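Local coordinates for putative Nitroreductase (Anabaena variabilis ATCC 29413, PDB 3EO7), which binds flavin mononucleotide and probably acts as an FMN-dependent oxidoreductase of the nitroreductase family, at residues A253-T258 and A446-R451; I311-A316 and K402-R407; D373-N378 and H457-H462; N378-F383 and I435-D440. All coordinates share one frame; numbering follows the deposited sequence.

Interaction 1: A253-T258 and A446-R451; sequences ALPSAT and AQYGDR. With ACT (acetate ion), chain H.
Ser-256 sits in an irregular loop laid across the turn that links helix 441-448 to helix 452-473, and its side chain points into that turn. Its CB packs against CB of Arg-451 at 3.4 Å. One bond further, OG lies between the backbone N and the carbonyl carbon (chi1 75°), where it accepts the N-H of Arg-451 in a nearly straight bond (Arg-451 N to Ser-256 OG, 3.0 Å). The same hydroxyl donates to Ala-257 O at 2.9 Å, on a lone pair in the carbonyl plane. That carbonyl has a second donor, Asp-450 N, 3.1 Å from Ala-257 O. Ser-256 N in turn reaches Tyr-448 O at 2.9 Å, from above the carbonyl plane. Gly-449, the first residue to leave the helix, has positive phi, and a CB on it would collide with Ser-256 O. An alanine at Ser-256 would lose the hydroxyl that joins Arg-451 N to Ala-257 O, and would probably loosen the loop's grip on the turn.

The flanks are held differently. The Tyr-448 ring turns an edge to the Leu-254 and Pro-255 backbone, with CE1 3.7 Å from Ala-253 CB, while its OH bonds to Asp-376. Arg-451 runs on to a salt bridge with Asp-215, and the Asp-450 carboxylate is hydrogen-bonded to Ser-8. At the outer end Thr-258 OG1 donates to an acetate ion (O at 2.7 Å), probably from the crystallisation liquor. Three backbone N-H groups thus find acceptors across the contact without strand pairing, so the fit rests on directed bonds more than on apolar contact.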
# COMPACT_ATOMS: atom_id res chain seq x y z
N ALA A 253 -6.55 -13.47 -2.29
CA ALA A 253 -5.36 -13.97 -1.67
C ALA A 253 -5.39 -15.48 -1.55
O ALA A 253 -6.44 -16.07 -1.30
CB ALA A 253 -5.22 -13.34 -0.25
N LEU A 254 -4.23 -16.10 -1.72
CA LEU A 254 -4.10 -17.54 -1.54
C LEU A 254 -2.95 -17.81 -0.59
O LEU A 254 -2.00 -17.02 -0.50
CB LEU A 254 -3.80 -18.23 -2.89
CG LEU A 254 -4.92 -18.32 -3.91
CD1 LEU A 254 -4.36 -18.93 -5.19
CD2 LEU A 254 -6.16 -19.10 -3.35
N PRO A 255 -2.99 -18.95 0.09
CA PRO A 255 -1.91 -19.29 0.99
C PRO A 255 -0.67 -19.84 0.32
O PRO A 255 -0.74 -20.47 -0.74
CB PRO A 255 -2.53 -20.40 1.87
CG PRO A 255 -3.57 -20.97 1.08
CD PRO A 255 -4.06 -19.97 0.10
N SER A 256 0.46 -19.56 0.94
CA SER A 256 1.72 -20.23 0.62
C SER A 256 1.91 -21.30 1.71
O SER A 256 1.09 -21.43 2.61
CB SER A 256 2.90 -19.25 0.66
OG SER A 256 3.29 -18.92 1.98
N ALA A 257 3.01 -22.05 1.63
CA ALA A 257 3.39 -22.97 2.68
C ALA A 257 3.84 -22.19 3.91
O ALA A 257 4.02 -20.97 3.85
CB ALA A 257 4.58 -23.88 2.19
N THR A 258 4.03 -22.91 5.01
CA THR A 258 4.57 -22.38 6.25
C THR A 258 5.90 -23.11 6.43
O THR A 258 5.95 -24.34 6.52
CB THR A 258 3.62 -22.61 7.42
OG1 THR A 258 2.38 -21.95 7.15
CG2 THR A 258 4.23 -22.11 8.74
N ALA A 446 -1.05 -18.89 10.03
CA ALA A 446 -1.88 -20.09 10.11
C ALA A 446 -2.89 -20.12 8.98
O ALA A 446 -3.26 -21.20 8.49
CB ALA A 446 -2.59 -20.20 11.49
N GLN A 447 -3.31 -18.95 8.53
CA GLN A 447 -4.27 -18.85 7.46
C GLN A 447 -3.70 -18.78 6.05
O GLN A 447 -4.22 -19.43 5.15
CB GLN A 447 -5.18 -17.66 7.71
CG GLN A 447 -6.01 -17.83 8.98
CD GLN A 447 -6.67 -16.54 9.35
OE1 GLN A 447 -7.51 -16.02 8.59
NE2 GLN A 447 -6.28 -15.98 10.51
N TYR A 448 -2.61 -18.04 5.84
CA TYR A 448 -2.08 -17.82 4.49
C TYR A 448 -0.61 -18.19 4.30
O TYR A 448 -0.02 -17.90 3.27
CB TYR A 448 -2.25 -16.38 4.09
CG TYR A 448 -3.69 -15.99 3.82
CD1 TYR A 448 -4.30 -16.30 2.61
CD2 TYR A 448 -4.42 -15.33 4.79
CE1 TYR A 448 -5.63 -15.92 2.36
CE2 TYR A 448 -5.74 -14.95 4.56
CZ TYR A 448 -6.33 -15.24 3.36
OH TYR A 448 -7.64 -14.84 3.18
N GLY A 449 -0.03 -18.84 5.30
CA GLY A 449 1.36 -19.20 5.24
C GLY A 449 2.26 -17.97 5.36
O GLY A 449 1.81 -16.85 5.66
N ASP A 450 3.56 -18.17 5.12
CA ASP A 450 4.51 -17.08 5.28
C ASP A 450 4.28 -15.92 4.33
O ASP A 450 4.63 -14.80 4.65
CB ASP A 450 5.94 -17.59 5.18
CG ASP A 450 6.27 -18.51 6.32
OD1 ASP A 450 6.32 -18.00 7.47
OD2 ASP A 450 6.48 -19.71 6.05
N ARG A 451 3.70 -16.21 3.17
CA ARG A 451 3.35 -15.16 2.18
C ARG A 451 2.39 -14.12 2.75
O ARG A 451 2.28 -13.03 2.22
CB ARG A 451 2.77 -15.82 0.94
CG ARG A 451 2.41 -14.89 -0.24
CD ARG A 451 1.65 -15.71 -1.26
NE ARG A 451 1.38 -15.07 -2.58
CZ ARG A 451 2.20 -15.18 -3.64
NH1 ARG A 451 3.36 -15.82 -3.54
NH2 ARG A 451 1.85 -14.65 -4.79
C ACT H . -0.52 -22.97 5.10
O ACT H . 0.73 -22.74 5.10
OXT ACT H . -1.29 -22.09 5.57
CH3 ACT H . -1.13 -24.24 4.59

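Interaction 2: I311-A316 and K402-R407; sequences ISTVSA and KAQELR
An antiparallel ladder joins strand 310-312 to strand 405-411, and a G1 beta bulge at Gln-404 and Glu-405, opposite Ala-400, lies where the second strand begins. Ile-311 and Leu-406 form the hydrogen-bonded pair: Ile-311 N to Leu-406 O and Leu-406 N to Ile-311 O are both 2.9 Å, in the carbonyl planes. Beyond it Thr-313 N reaches Gln-404 O at 3.0 Å, but from above the carbonyl plane, as the two segments leave strand geometry. A water that also bonds to Ser-312 OG donates to the same carbonyl. Ser-312 OG, anti to its backbone N (chi1 -179°), accepts Val-314 N in an ST turn.

On the side of Ile-311 and Leu-406, Thr-313 CG2 meets Leu-406 CG at 3.5 Å, the two side chains crossing at about a right angle. Val-314 CG2 likewise crosses the Gln-404 chain, 3.9 Å from its CB. Gln-404 OE1 accepts from a water also bonded to Thr-313 OG1, and a second water, which accepts from Ser-315 N, lies close enough to donate to it as well. On the other face Arg-407 grips Glu-405 side-on in a salt bridge, its NE and NH2 each 2.9 Å from Glu-405 OE1. An alanine at Glu-405 would remove this acceptor and would probably leave the Arg-407 guanidinium less firmly oriented. Backbone bonds thus set the strand register, while water carries much of the polar contact past the strand ends.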
# COMPACT_ATOMS: atom_id res chain seq x y z
N ILE A 311 -16.60 5.18 22.60
CA ILE A 311 -16.97 6.44 21.99
C ILE A 311 -17.30 6.15 20.53
O ILE A 311 -16.48 5.53 19.82
CB ILE A 311 -15.81 7.50 22.02
CG1 ILE A 311 -15.26 7.77 23.44
CG2 ILE A 311 -16.27 8.82 21.42
CD1 ILE A 311 -14.00 7.00 23.79
N SER A 312 -18.47 6.57 20.06
CA SER A 312 -18.82 6.32 18.67
C SER A 312 -17.96 7.18 17.74
O SER A 312 -17.66 8.32 18.04
CB SER A 312 -20.28 6.65 18.39
OG SER A 312 -20.61 6.38 17.04
N THR A 313 -17.61 6.61 16.59
CA THR A 313 -16.89 7.30 15.55
C THR A 313 -17.77 7.52 14.31
O THR A 313 -17.27 7.98 13.28
CB THR A 313 -15.65 6.51 15.14
OG1 THR A 313 -16.04 5.20 14.67
CG2 THR A 313 -14.66 6.43 16.31
N VAL A 314 -19.07 7.25 14.41
CA VAL A 314 -19.96 7.45 13.26
C VAL A 314 -19.83 8.89 12.75
O VAL A 314 -19.88 9.85 13.53
CB VAL A 314 -21.40 7.06 13.58
CG1 VAL A 314 -22.34 7.51 12.44
CG2 VAL A 314 -21.47 5.55 13.81
N SER A 315 -19.61 9.01 11.43
CA SER A 315 -19.30 10.28 10.81
C SER A 315 -20.05 10.57 9.53
O SER A 315 -20.48 9.67 8.84
CB SER A 315 -17.80 10.23 10.44
OG SER A 315 -17.34 11.44 9.83
N ALA A 316 -20.25 11.87 9.26
CA ALA A 316 -20.72 12.35 7.96
C ALA A 316 -19.52 12.09 7.03
O ALA A 316 -18.36 12.07 7.48
CB ALA A 316 -21.06 13.85 8.02
N LYS A 402 -16.05 -2.25 12.67
CA LYS A 402 -17.38 -2.78 12.43
C LYS A 402 -18.39 -2.09 13.34
O LYS A 402 -19.44 -1.63 12.91
CB LYS A 402 -17.41 -4.30 12.56
CG LYS A 402 -16.54 -5.04 11.60
CD LYS A 402 -16.62 -6.54 11.89
CE LYS A 402 -15.96 -7.35 10.79
NZ LYS A 402 -14.55 -7.01 10.60
N ALA A 403 -18.05 -1.94 14.61
CA ALA A 403 -18.90 -1.25 15.55
C ALA A 403 -18.87 0.28 15.42
O ALA A 403 -19.73 0.97 15.98
CB ALA A 403 -18.47 -1.63 17.01
N GLN A 404 -17.83 0.78 14.76
CA GLN A 404 -17.53 2.21 14.68
C GLN A 404 -17.40 2.81 16.07
O GLN A 404 -18.15 3.71 16.48
CB GLN A 404 -18.51 2.97 13.79
CG GLN A 404 -18.56 2.44 12.36
CD GLN A 404 -19.12 3.48 11.40
OE1 GLN A 404 -18.47 4.49 11.14
NE2 GLN A 404 -20.31 3.22 10.85
N GLU A 405 -16.42 2.29 16.80
CA GLU A 405 -16.14 2.78 18.13
C GLU A 405 -14.65 2.86 18.39
O GLU A 405 -13.88 2.06 17.84
CB GLU A 405 -16.70 1.82 19.17
CG GLU A 405 -18.17 1.80 19.25
CD GLU A 405 -18.68 0.79 20.25
OE1 GLU A 405 -17.93 -0.09 20.74
OE2 GLU A 405 -19.89 0.85 20.50
N LEU A 406 -14.27 3.81 19.24
CA LEU A 406 -12.97 3.87 19.86
C LEU A 406 -13.21 3.31 21.28
O LEU A 406 -14.20 3.64 21.92
CB LEU A 406 -12.42 5.28 19.98
CG LEU A 406 -12.05 5.96 18.66
CD1 LEU A 406 -11.79 7.47 18.84
CD2 LEU A 406 -10.86 5.24 18.04
N ARG A 407 -12.33 2.42 21.71
CA ARG A 407 -12.42 1.84 23.07
C ARG A 407 -11.12 2.22 23.78
O ARG A 407 -10.05 1.87 23.30
CB ARG A 407 -12.63 0.34 22.96
CG ARG A 407 -13.89 0.03 22.14
CD ARG A 407 -14.18 -1.41 21.92
NE ARG A 407 -15.41 -1.56 21.13
CZ ARG A 407 -15.77 -2.65 20.46
NH1 ARG A 407 -14.97 -3.70 20.40
NH2 ARG A 407 -16.92 -2.67 19.81
O HOH W 1 -20.89 3.67 17.01
O HOH W 2 -15.94 4.79 12.02
O HOH W 3 -19.23 6.67 9.85

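Interaction 3: D373-N378 and H457-H462; sequences DYFDLN and HMDAGH
The rings of Tyr-374 and His-462 lie almost flat on each other, their planes 16° apart and their centroids separated by 3.8 Å in an offset stack. Tyr-374 CE2 comes over the imidazole toward its rim, 3.3 Å from His-462 CG. The opposite face of the tyrosine is closed by Leu-377, whose CD1 stands over the ring centre, so the phenol is sandwiched between an aromatic and an aliphatic group. His-462, its CG anti to the backbone N, turns an edge to the chain: CE1 is 3.2 Å from Asp-373 O, in the ring plane, while NE2 bonds to Glu-197.

One helical turn earlier Asp-459 points its carboxylate at the loop and takes two successive amides. Asp-459 OD1 accepts Phe-375 N at 2.9 Å and Asp-459 OD2 accepts Asp-376 N at 2.8 Å, each on its syn lone pair, so both oxygens are engaged and the group's rotation is fixed. A water donates to OD2 and also to Asp-376 O. Here the loop that follows helix 347-358 is fastened onto the long helix 452-473 of the nitroreductase-family region; it then makes an Asx turn, Asp-376 OD1 accepting Asn-378 N, and enters a 3-10 segment ahead of strand 381-390.

The Asp-459 carboxylate is turned 27° from the plane of the Phe-375 ring, with Asp-459 OD1 3.3 Å from Phe-375 CD2. Selenomethionine Met-458 crosses this ring obliquely in a Met-aromatic contact: its chain bends at chi3 (-74°), bringing CE to 3.4 Å from Phe-375 CE2. Tyr-455 stacks on the same phenylalanine, and Leu-193 of helix 181-202 touches it.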
# COMPACT_ATOMS: atom_id res chain seq x y z
N ASP A 373 -11.04 -4.09 -3.04
CA ASP A 373 -10.33 -5.28 -2.66
C ASP A 373 -9.10 -4.96 -1.80
O ASP A 373 -8.31 -4.05 -2.10
CB ASP A 373 -9.80 -6.03 -3.89
CG ASP A 373 -10.88 -6.65 -4.72
OD1 ASP A 373 -12.04 -6.81 -4.26
OD2 ASP A 373 -10.55 -7.07 -5.84
N TYR A 374 -8.96 -5.78 -0.76
CA TYR A 374 -7.76 -5.92 0.05
C TYR A 374 -7.44 -7.41 0.03
O TYR A 374 -8.26 -8.24 -0.37
CB TYR A 374 -8.02 -5.50 1.49
CG TYR A 374 -8.20 -4.00 1.65
CD1 TYR A 374 -9.42 -3.39 1.39
CD2 TYR A 374 -7.16 -3.19 2.09
CE1 TYR A 374 -9.58 -2.01 1.55
CE2 TYR A 374 -7.33 -1.82 2.24
CZ TYR A 374 -8.54 -1.24 1.97
OH TYR A 374 -8.72 0.11 2.11
N PHE A 375 -6.27 -7.78 0.54
CA PHE A 375 -5.90 -9.19 0.63
C PHE A 375 -6.69 -9.82 1.76
O PHE A 375 -7.47 -10.78 1.53
CB PHE A 375 -4.38 -9.35 0.79
CG PHE A 375 -3.64 -8.84 -0.39
CD1 PHE A 375 -3.70 -9.54 -1.59
CD2 PHE A 375 -2.87 -7.69 -0.33
CE1 PHE A 375 -3.04 -9.07 -2.71
CE2 PHE A 375 -2.22 -7.22 -1.44
CZ PHE A 375 -2.28 -7.92 -2.63
N ASP A 376 -6.56 -9.30 2.98
CA ASP A 376 -7.41 -9.75 4.08
C ASP A 376 -7.36 -8.81 5.26
O ASP A 376 -6.52 -8.94 6.14
CB ASP A 376 -7.07 -11.18 4.52
CG ASP A 376 -8.14 -11.78 5.42
OD1 ASP A 376 -9.01 -11.03 5.87
OD2 ASP A 376 -8.12 -13.00 5.66
N LEU A 377 -8.28 -7.85 5.29
CA LEU A 377 -8.36 -6.89 6.41
C LEU A 377 -8.72 -7.50 7.73
O LEU A 377 -8.45 -6.92 8.80
CB LEU A 377 -9.29 -5.75 6.07
CG LEU A 377 -8.76 -4.69 5.12
CD1 LEU A 377 -9.74 -3.54 5.07
CD2 LEU A 377 -7.38 -4.21 5.57
N ASN A 378 -9.29 -8.71 7.70
CA ASN A 378 -9.58 -9.37 8.95
C ASN A 378 -8.34 -9.67 9.79
O ASN A 378 -8.46 -9.95 10.96
CB ASN A 378 -10.35 -10.65 8.72
CG ASN A 378 -11.73 -10.40 8.18
OD1 ASN A 378 -12.45 -9.50 8.64
ND2 ASN A 378 -12.12 -11.19 7.19
N HIS A 457 1.38 -6.17 4.91
CA HIS A 457 2.07 -4.90 4.69
C HIS A 457 1.41 -4.16 3.53
O HIS A 457 1.20 -2.96 3.62
CB HIS A 457 3.58 -5.13 4.51
CG HIS A 457 4.28 -5.39 5.80
ND1 HIS A 457 4.28 -6.63 6.42
CD2 HIS A 457 4.98 -4.57 6.62
CE1 HIS A 457 4.96 -6.56 7.55
NE2 HIS A 457 5.38 -5.31 7.71
N MSE A 458 1.03 -4.89 2.46
CA MSE A 458 0.33 -4.23 1.36
C MSE A 458 -1.03 -3.68 1.84
O MSE A 458 -1.41 -2.56 1.50
CB MSE A 458 0.17 -5.13 0.16
CG MSE A 458 1.50 -5.29 -0.59
SE MSE A 458 1.31 -6.28 -2.25
CE MSE A 458 1.10 -8.05 -1.57
N ASP A 459 -1.77 -4.45 2.63
CA ASP A 459 -3.05 -3.96 3.14
C ASP A 459 -2.88 -2.72 4.03
O ASP A 459 -3.67 -1.78 3.93
CB ASP A 459 -3.81 -5.05 3.89
CG ASP A 459 -4.52 -6.03 2.96
OD1 ASP A 459 -4.64 -5.76 1.72
OD2 ASP A 459 -4.95 -7.11 3.50
N ALA A 460 -1.87 -2.72 4.91
CA ALA A 460 -1.60 -1.58 5.77
C ALA A 460 -1.26 -0.34 4.96
O ALA A 460 -1.74 0.78 5.26
CB ALA A 460 -0.49 -1.91 6.79
N GLY A 461 -0.45 -0.50 3.92
CA GLY A 461 -0.13 0.62 3.03
C GLY A 461 -1.35 1.14 2.28
O GLY A 461 -1.49 2.34 2.06
N HIS A 462 -2.25 0.24 1.90
CA HIS A 462 -3.49 0.59 1.21
C HIS A 462 -4.36 1.44 2.17
O HIS A 462 -4.81 2.54 1.82
CB HIS A 462 -4.16 -0.70 0.72
CG HIS A 462 -5.44 -0.51 -0.06
ND1 HIS A 462 -6.02 -1.57 -0.74
CD2 HIS A 462 -6.25 0.56 -0.27
CE1 HIS A 462 -7.13 -1.15 -1.31
NE2 HIS A 462 -7.29 0.13 -1.06
O HOH W 4 -3.70 -8.82 5.21

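Interaction 4: N378-F383 and I435-D440; sequences NLIETF and IFHTSD
Thr-438 O is gripped twice: Glu-381 N donates to it at 2.8 Å, from above the carbonyl plane, and the CA-H of Ile-380 adds a weaker contact, with CA 3.2 Å from Thr-438 O. The return bond, Thr-438 N to Glu-381 O, closes the first hydrogen-bonded pair. Two residues on, Phe-383 and Phe-436 close a second, in which Phe-436 N meets Phe-383 O at 2.8 Å nearly along the C=O axis. Beyond the Glu-381 and Thr-438 pair, the hydroxyl of Ser-439, anti to its backbone N (chi1 -172°), donates to Leu-379 O at 2.7 Å.

These bonds unite antiparallel strands 381-390 and 433-439 within the mixed sheet of the nitroreductase-family region, their short axes 148° apart; strand 433-439 pairs on its far side with strand 500-508. Thr-382 and His-437, the non-hydrogen-bonded pair, lie side by side and point the same way. Thr-382 OG1 comes in at the imidazole edge, 3.6 Å from His-437 CD2, and the Tyr-358 hydroxyl bonds to both Thr-382 OG1 and His-437 NE2, tying the two tips together. The methyl CG2 of Thr-382, anti to its backbone N, meets Ile-435 CG2 at 3.6 Å.

On the opposite face Thr-438 and Phe-383 cross at about a right angle. Thr-438 OG1 lies near the plane of the phenyl ring at its edge, 3.7 Å from Phe-383 CE1, and is hydrogen-bonded to Glu-499. The Glu-381 chain bends at chi2, away from strand 433-439, and its OE1 reaches the Tyr-398 hydroxyl. Asp-440 is the N-cap of helix 441-448, its OD1 accepting Ser-443 N.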
# COMPACT_ATOMS: atom_id res chain seq x y z
N ASN A 378 -9.29 -8.71 7.70
CA ASN A 378 -9.58 -9.37 8.95
C ASN A 378 -8.34 -9.67 9.79
O ASN A 378 -8.46 -9.95 10.96
CB ASN A 378 -10.35 -10.65 8.72
CG ASN A 378 -11.73 -10.40 8.18
OD1 ASN A 378 -12.45 -9.50 8.64
ND2 ASN A 378 -12.12 -11.19 7.19
N LEU A 379 -7.15 -9.58 9.17
CA LEU A 379 -5.91 -9.87 9.85
C LEU A 379 -5.26 -8.63 10.49
O LEU A 379 -4.24 -8.75 11.16
CB LEU A 379 -4.93 -10.49 8.86
CG LEU A 379 -5.40 -11.74 8.10
CD1 LEU A 379 -4.31 -12.23 7.16
CD2 LEU A 379 -5.82 -12.83 9.09
N ILE A 380 -5.82 -7.46 10.23
CA ILE A 380 -5.22 -6.21 10.67
C ILE A 380 -6.10 -5.52 11.72
O ILE A 380 -7.32 -5.42 11.57
CB ILE A 380 -5.01 -5.28 9.47
CG1 ILE A 380 -3.87 -5.85 8.59
CG2 ILE A 380 -4.67 -3.83 9.91
CD1 ILE A 380 -3.85 -5.26 7.31
N GLU A 381 -5.47 -5.12 12.81
CA GLU A 381 -6.14 -4.36 13.85
C GLU A 381 -5.60 -2.94 13.84
O GLU A 381 -4.48 -2.66 13.38
CB GLU A 381 -5.93 -5.04 15.18
CG GLU A 381 -6.54 -6.44 15.29
CD GLU A 381 -8.02 -6.48 15.04
OE1 GLU A 381 -8.73 -5.54 15.47
OE2 GLU A 381 -8.49 -7.46 14.43
N THR A 382 -6.40 -2.02 14.39
CA THR A 382 -6.06 -0.62 14.40
C THR A 382 -6.13 -0.08 15.83
O THR A 382 -7.13 -0.28 16.52
CB THR A 382 -7.01 0.19 13.49
OG1 THR A 382 -6.94 -0.33 12.14
CG2 THR A 382 -6.66 1.72 13.57
N PHE A 383 -5.04 0.53 16.28
CA PHE A 383 -4.95 1.21 17.59
C PHE A 383 -4.54 2.63 17.33
O PHE A 383 -3.73 2.89 16.43
CB PHE A 383 -3.97 0.54 18.55
CG PHE A 383 -4.38 -0.86 18.92
CD1 PHE A 383 -4.14 -1.93 18.05
CD2 PHE A 383 -5.07 -1.10 20.11
CE1 PHE A 383 -4.56 -3.23 18.39
CE2 PHE A 383 -5.48 -2.40 20.45
CZ PHE A 383 -5.22 -3.45 19.56
N ILE A 435 -1.83 6.49 14.18
CA ILE A 435 -2.53 5.23 13.92
C ILE A 435 -1.57 4.06 13.70
O ILE A 435 -0.69 4.10 12.84
CB ILE A 435 -3.48 5.41 12.73
CG1 ILE A 435 -4.51 6.51 13.05
CG2 ILE A 435 -4.22 4.11 12.36
CD1 ILE A 435 -5.44 6.78 11.90
N PHE A 436 -1.75 3.01 14.50
CA PHE A 436 -0.94 1.80 14.46
C PHE A 436 -1.74 0.66 13.84
O PHE A 436 -2.82 0.34 14.31
CB PHE A 436 -0.52 1.37 15.86
CG PHE A 436 0.40 2.34 16.53
CD1 PHE A 436 -0.08 3.49 17.14
CD2 PHE A 436 1.76 2.14 16.50
CE1 PHE A 436 0.81 4.41 17.69
CE2 PHE A 436 2.64 3.05 17.05
CZ PHE A 436 2.16 4.18 17.64
N HIS A 437 -1.21 0.09 12.76
CA HIS A 437 -1.78 -1.10 12.17
C HIS A 437 -0.98 -2.27 12.70
O HIS A 437 0.26 -2.26 12.68
CB HIS A 437 -1.70 -1.02 10.64
CG HIS A 437 -2.63 -0.02 10.06
ND1 HIS A 437 -2.21 0.98 9.22
CD2 HIS A 437 -3.96 0.16 10.24
CE1 HIS A 437 -3.26 1.72 8.87
NE2 HIS A 437 -4.34 1.25 9.49
N THR A 438 -1.69 -3.27 13.19
CA THR A 438 -1.06 -4.42 13.79
C THR A 438 -1.66 -5.72 13.28
O THR A 438 -2.72 -5.75 12.66
CB THR A 438 -1.25 -4.39 15.33
OG1 THR A 438 -2.59 -4.76 15.65
CG2 THR A 438 -0.90 -2.98 15.95
N SER A 439 -0.95 -6.81 13.56
CA SER A 439 -1.43 -8.13 13.22
C SER A 439 -0.83 -9.21 14.11
O SER A 439 0.35 -9.15 14.46
CB SER A 439 -1.07 -8.48 11.76
OG SER A 439 -1.67 -9.69 11.33
N ASP A 440 -1.65 -10.17 14.50
CA ASP A 440 -1.16 -11.35 15.15
C ASP A 440 -0.55 -12.21 14.05
O ASP A 440 -1.25 -12.86 13.28
CB ASP A 440 -2.30 -12.07 15.89
CG ASP A 440 -1.90 -13.41 16.47
OD1 ASP A 440 -0.84 -14.01 16.12
OD2 ASP A 440 -2.70 -13.88 17.31

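Interaction 4 is the buried contact of the set. It and interaction 2 belong to the same mixed sheet, but the strand pair of interaction 2 lies farther out and bridges several of its polar groups through water, whereas the side-chain polar groups of interaction 4 are largely bonded to other protein groups. Interaction 3 lies closest to the chain centre and joins a loop to helix 452-473 by a carboxylate and stacked rings; it shares Asn-378 with interaction 4, where Ile-380 CD1 packs on Asp-459 CB. Interaction 1 is more peripheral and uses loop amides. It still meets interaction 3 through the probable hydrogen bond from Tyr-448 to Asp-376, and interaction 4 through Leu-379, which packs against Gln-447 and Tyr-448.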